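Local coordinates for protein pantothenate kinase (Coxiella burnetii, PDB 3TQC) that phosphorylates pantothenate with ATP to give 4'-phosphopantothenate and ADP, the first step of coenzyme A biosynthesis, at residues P89-V101 with Q196-L208. Numbering follows the deposited sequence.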
# COMPACT_ATOMS: atom_id res chain seq x y z
N PRO B 89 19.30 3.66 -12.73
CA PRO B 89 18.20 4.31 -13.40
C PRO B 89 16.89 4.08 -12.67
O PRO B 89 16.80 3.23 -11.78
CB PRO B 89 18.17 3.63 -14.77
CG PRO B 89 18.86 2.33 -14.60
CD PRO B 89 19.68 2.38 -13.36
N LYS B 90 15.89 4.85 -13.06
CA LYS B 90 14.53 4.63 -12.58
C LYS B 90 13.99 3.26 -12.94
O LYS B 90 14.44 2.60 -13.88
CB LYS B 90 13.59 5.70 -13.11
CG LYS B 90 13.25 5.55 -14.60
CD LYS B 90 12.54 6.80 -15.13
CE LYS B 90 12.17 6.64 -16.61
NZ LYS B 90 10.88 5.90 -16.78
N VAL B 91 13.00 2.85 -12.18
CA VAL B 91 12.21 1.69 -12.48
C VAL B 91 10.84 2.25 -12.94
O VAL B 91 10.57 3.44 -12.76
CB VAL B 91 12.04 0.79 -11.23
CG1 VAL B 91 13.33 0.10 -10.91
CG2 VAL B 91 11.56 1.59 -10.06
N PRO B 92 9.98 1.39 -13.51
CA PRO B 92 8.72 1.88 -14.07
C PRO B 92 7.72 2.28 -13.00
O PRO B 92 7.72 1.76 -11.88
CB PRO B 92 8.19 0.67 -14.86
CG PRO B 92 9.38 -0.21 -15.09
CD PRO B 92 10.16 -0.04 -13.79
N TYR B 93 6.90 3.24 -13.35
CA TYR B 93 5.76 3.61 -12.55
C TYR B 93 4.66 2.60 -12.90
O TYR B 93 4.40 2.40 -14.07
CB TYR B 93 5.32 5.02 -12.91
CG TYR B 93 4.35 5.60 -11.93
CD1 TYR B 93 4.79 6.34 -10.86
CD2 TYR B 93 2.98 5.41 -12.08
CE1 TYR B 93 3.91 6.87 -9.96
CE2 TYR B 93 2.10 5.91 -11.18
CZ TYR B 93 2.56 6.66 -10.13
OH TYR B 93 1.67 7.18 -9.22
N ILE B 94 4.06 1.96 -11.90
CA ILE B 94 3.06 0.93 -12.16
C ILE B 94 1.71 1.36 -11.66
O ILE B 94 1.55 1.67 -10.48
CB ILE B 94 3.42 -0.40 -11.52
CG1 ILE B 94 4.81 -0.87 -11.97
CG2 ILE B 94 2.38 -1.44 -11.87
CD1 ILE B 94 5.06 -2.36 -11.75
N ILE B 95 0.73 1.35 -12.55
CA ILE B 95 -0.63 1.74 -12.24
C ILE B 95 -1.51 0.49 -12.24
O ILE B 95 -1.56 -0.24 -13.22
CB ILE B 95 -1.16 2.73 -13.29
CG1 ILE B 95 -0.33 4.02 -13.28
CG2 ILE B 95 -2.63 3.07 -13.04
CD1 ILE B 95 -0.58 4.91 -14.53
N GLY B 96 -2.20 0.25 -11.13
CA GLY B 96 -3.05 -0.92 -10.99
C GLY B 96 -4.45 -0.61 -11.47
O GLY B 96 -4.96 0.48 -11.23
N ILE B 97 -5.07 -1.55 -12.18
CA ILE B 97 -6.47 -1.42 -12.53
C ILE B 97 -7.20 -2.66 -12.07
O ILE B 97 -6.91 -3.77 -12.52
CB ILE B 97 -6.68 -1.22 -14.01
CG1 ILE B 97 -5.93 0.00 -14.52
CG2 ILE B 97 -8.18 -1.02 -14.31
CD1 ILE B 97 -6.24 0.26 -15.97
N ALA B 98 -8.14 -2.46 -11.15
CA ALA B 98 -8.89 -3.55 -10.53
C ALA B 98 -10.38 -3.33 -10.79
O ALA B 98 -10.79 -2.27 -11.25
CB ALA B 98 -8.60 -3.60 -9.05
N GLY B 99 -11.18 -4.34 -10.48
CA GLY B 99 -12.61 -4.29 -10.71
C GLY B 99 -13.12 -5.67 -11.05
O GLY B 99 -12.33 -6.59 -11.30
N SER B 100 -14.45 -5.82 -11.05
CA SER B 100 -15.12 -7.07 -11.33
C SER B 100 -14.76 -7.60 -12.70
O SER B 100 -14.35 -6.85 -13.58
CB SER B 100 -16.63 -6.87 -11.31
OG SER B 100 -17.33 -7.97 -11.86
N VAL B 101 -14.97 -8.90 -12.88
CA VAL B 101 -15.02 -9.46 -14.21
C VAL B 101 -16.08 -8.68 -15.00
O VAL B 101 -17.16 -8.41 -14.49
CB VAL B 101 -15.43 -10.97 -14.17
CG1 VAL B 101 -15.55 -11.55 -15.61
CG2 VAL B 101 -14.45 -11.80 -13.31
N GLN B 196 11.47 -2.64 -18.97
CA GLN B 196 11.61 -1.34 -18.29
C GLN B 196 10.95 -0.19 -19.02
O GLN B 196 11.58 0.81 -19.31
CB GLN B 196 13.08 -1.05 -17.98
CG GLN B 196 13.65 -2.01 -16.97
CD GLN B 196 13.01 -1.88 -15.59
OE1 GLN B 196 12.52 -2.85 -15.02
NE2 GLN B 196 13.03 -0.67 -15.05
N PRO B 197 9.64 -0.32 -19.30
CA PRO B 197 8.93 0.80 -19.89
C PRO B 197 8.83 1.90 -18.84
O PRO B 197 9.28 1.73 -17.71
CB PRO B 197 7.55 0.22 -20.16
CG PRO B 197 7.37 -0.76 -19.04
CD PRO B 197 8.71 -1.36 -18.80
N ASP B 198 8.24 3.02 -19.20
CA ASP B 198 8.09 4.10 -18.26
C ASP B 198 6.92 3.81 -17.34
O ASP B 198 6.93 4.19 -16.17
CB ASP B 198 7.87 5.40 -19.01
CG ASP B 198 9.03 5.73 -19.91
OD1 ASP B 198 10.12 5.99 -19.34
OD2 ASP B 198 8.84 5.70 -21.15
N ILE B 199 5.92 3.13 -17.88
CA ILE B 199 4.70 2.83 -17.15
C ILE B 199 4.27 1.41 -17.43
O ILE B 199 4.34 0.93 -18.58
CB ILE B 199 3.56 3.78 -17.56
CG1 ILE B 199 3.94 5.24 -17.23
CG2 ILE B 199 2.25 3.35 -16.90
CD1 ILE B 199 2.94 6.29 -17.79
N VAL B 200 3.87 0.71 -16.37
CA VAL B 200 3.23 -0.57 -16.51
C VAL B 200 1.83 -0.41 -15.99
O VAL B 200 1.62 0.09 -14.87
CB VAL B 200 3.95 -1.65 -15.68
CG1 VAL B 200 3.17 -2.97 -15.72
CG2 VAL B 200 5.40 -1.83 -16.18
N ILE B 201 0.84 -0.78 -16.79
CA ILE B 201 -0.53 -0.79 -16.31
C ILE B 201 -0.80 -2.23 -15.94
O ILE B 201 -0.74 -3.10 -16.79
CB ILE B 201 -1.52 -0.28 -17.38
CG1 ILE B 201 -1.31 1.21 -17.64
CG2 ILE B 201 -2.97 -0.54 -16.94
CD1 ILE B 201 -1.99 1.72 -18.89
N LEU B 202 -1.07 -2.47 -14.67
CA LEU B 202 -1.31 -3.82 -14.17
C LEU B 202 -2.80 -4.01 -13.95
O LEU B 202 -3.37 -3.43 -13.03
CB LEU B 202 -0.53 -4.03 -12.87
CG LEU B 202 -0.65 -5.41 -12.22
CD1 LEU B 202 -0.14 -6.50 -13.16
CD2 LEU B 202 0.08 -5.43 -10.89
N GLU B 203 -3.45 -4.80 -14.80
CA GLU B 203 -4.88 -5.04 -14.64
C GLU B 203 -5.14 -6.46 -14.19
O GLU B 203 -4.47 -7.40 -14.62
CB GLU B 203 -5.66 -4.75 -15.92
CG GLU B 203 -5.09 -5.41 -17.14
CD GLU B 203 -6.13 -5.97 -18.09
OE1 GLU B 203 -6.97 -6.79 -17.65
OE2 GLU B 203 -6.07 -5.63 -19.29
N GLY B 204 -6.12 -6.61 -13.31
CA GLY B 204 -6.66 -7.91 -12.96
C GLY B 204 -7.59 -7.84 -11.77
O GLY B 204 -7.55 -6.88 -11.00
N LEU B 205 -8.38 -8.88 -11.60
CA LEU B 205 -9.31 -9.02 -10.48
C LEU B 205 -8.67 -8.78 -9.10
O LEU B 205 -9.29 -8.20 -8.21
CB LEU B 205 -9.91 -10.45 -10.47
CG LEU B 205 -10.54 -10.99 -11.76
CD1 LEU B 205 -11.12 -12.38 -11.56
CD2 LEU B 205 -11.63 -10.03 -12.26
N ASN B 206 -7.44 -9.25 -8.94
CA ASN B 206 -6.89 -9.57 -7.62
C ASN B 206 -5.82 -8.64 -7.11
O ASN B 206 -5.15 -8.97 -6.14
CB ASN B 206 -6.32 -10.99 -7.65
CG ASN B 206 -5.24 -11.17 -8.74
OD1 ASN B 206 -5.23 -10.45 -9.73
ND2 ASN B 206 -4.36 -12.15 -8.56
N ILE B 207 -5.62 -7.50 -7.76
CA ILE B 207 -4.41 -6.72 -7.51
C ILE B 207 -4.43 -5.97 -6.18
O ILE B 207 -3.39 -5.49 -5.74
CB ILE B 207 -4.11 -5.72 -8.62
CG1 ILE B 207 -5.30 -4.77 -8.83
CG2 ILE B 207 -3.74 -6.46 -9.87
CD1 ILE B 207 -4.90 -3.46 -9.50
N LEU B 208 -5.62 -5.83 -5.59
CA LEU B 208 -5.79 -5.13 -4.33
C LEU B 208 -5.88 -6.09 -3.13
O LEU B 208 -6.01 -5.66 -1.99
CB LEU B 208 -7.04 -4.26 -4.40
CG LEU B 208 -7.00 -3.25 -5.53
CD1 LEU B 208 -8.20 -2.33 -5.52
CD2 LEU B 208 -5.71 -2.46 -5.46
O HOH W 1 8.57 6.40 -15.32
O HOH W 2 11.16 2.90 -16.60
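Ile97 and Ile201 meet in the tightly packed part of this contact, where strands 93-99 and 199-203 run parallel. CD1 of Ile97 reaches CG2 of Ile201 at 3.5 Å. In Ile97, chi1 (-57°) sets CG1 beside the backbone N, and an extended chi2 (-175°) carries CD1 on to Ile201. Six backbone hydrogen bonds join the segments, from Tyr93 N to Asp198 O at one end to Gly204 N to Ile97 O at the other. Ile94 and Val200 lie side by side on the sheet face that also carries Leu202. On that face CD1 of Ile207 drops onto the bare backbone of Gly96, 3.5 Å from its CA, closer than carbons usually pack. CG1 of Ile207 packs on CB of Ala98. Further along, CG2 of Val101 presses on CD2 of Leu205.

The other end is looser and wetter. OD1 of Asp198 receives Lys90 NZ on its anti lone pair, the one away from OD2, in a salt bridge of 2.7 Å. The lysine chain bends at its last torsion (chi4 83°) to get there. Two waters accept from NZ; one donates to Asp198 O, the other to Pro197 O. OD2 of Asp198 is held by Asn124 N.

These are neighbouring parallel strands of the P-loop kinase sheet, with 93-99 between 199-203 and 229-234. Glu203 is a buried acid, satisfied outside the segments by Ser109. The salt bridge and its waters lie away from the nucleotide loop. Backbone bonds and aliphatic packing thus fix the register of strand 93-99, which continues into the loop touching ADP through Ser100 and Val101.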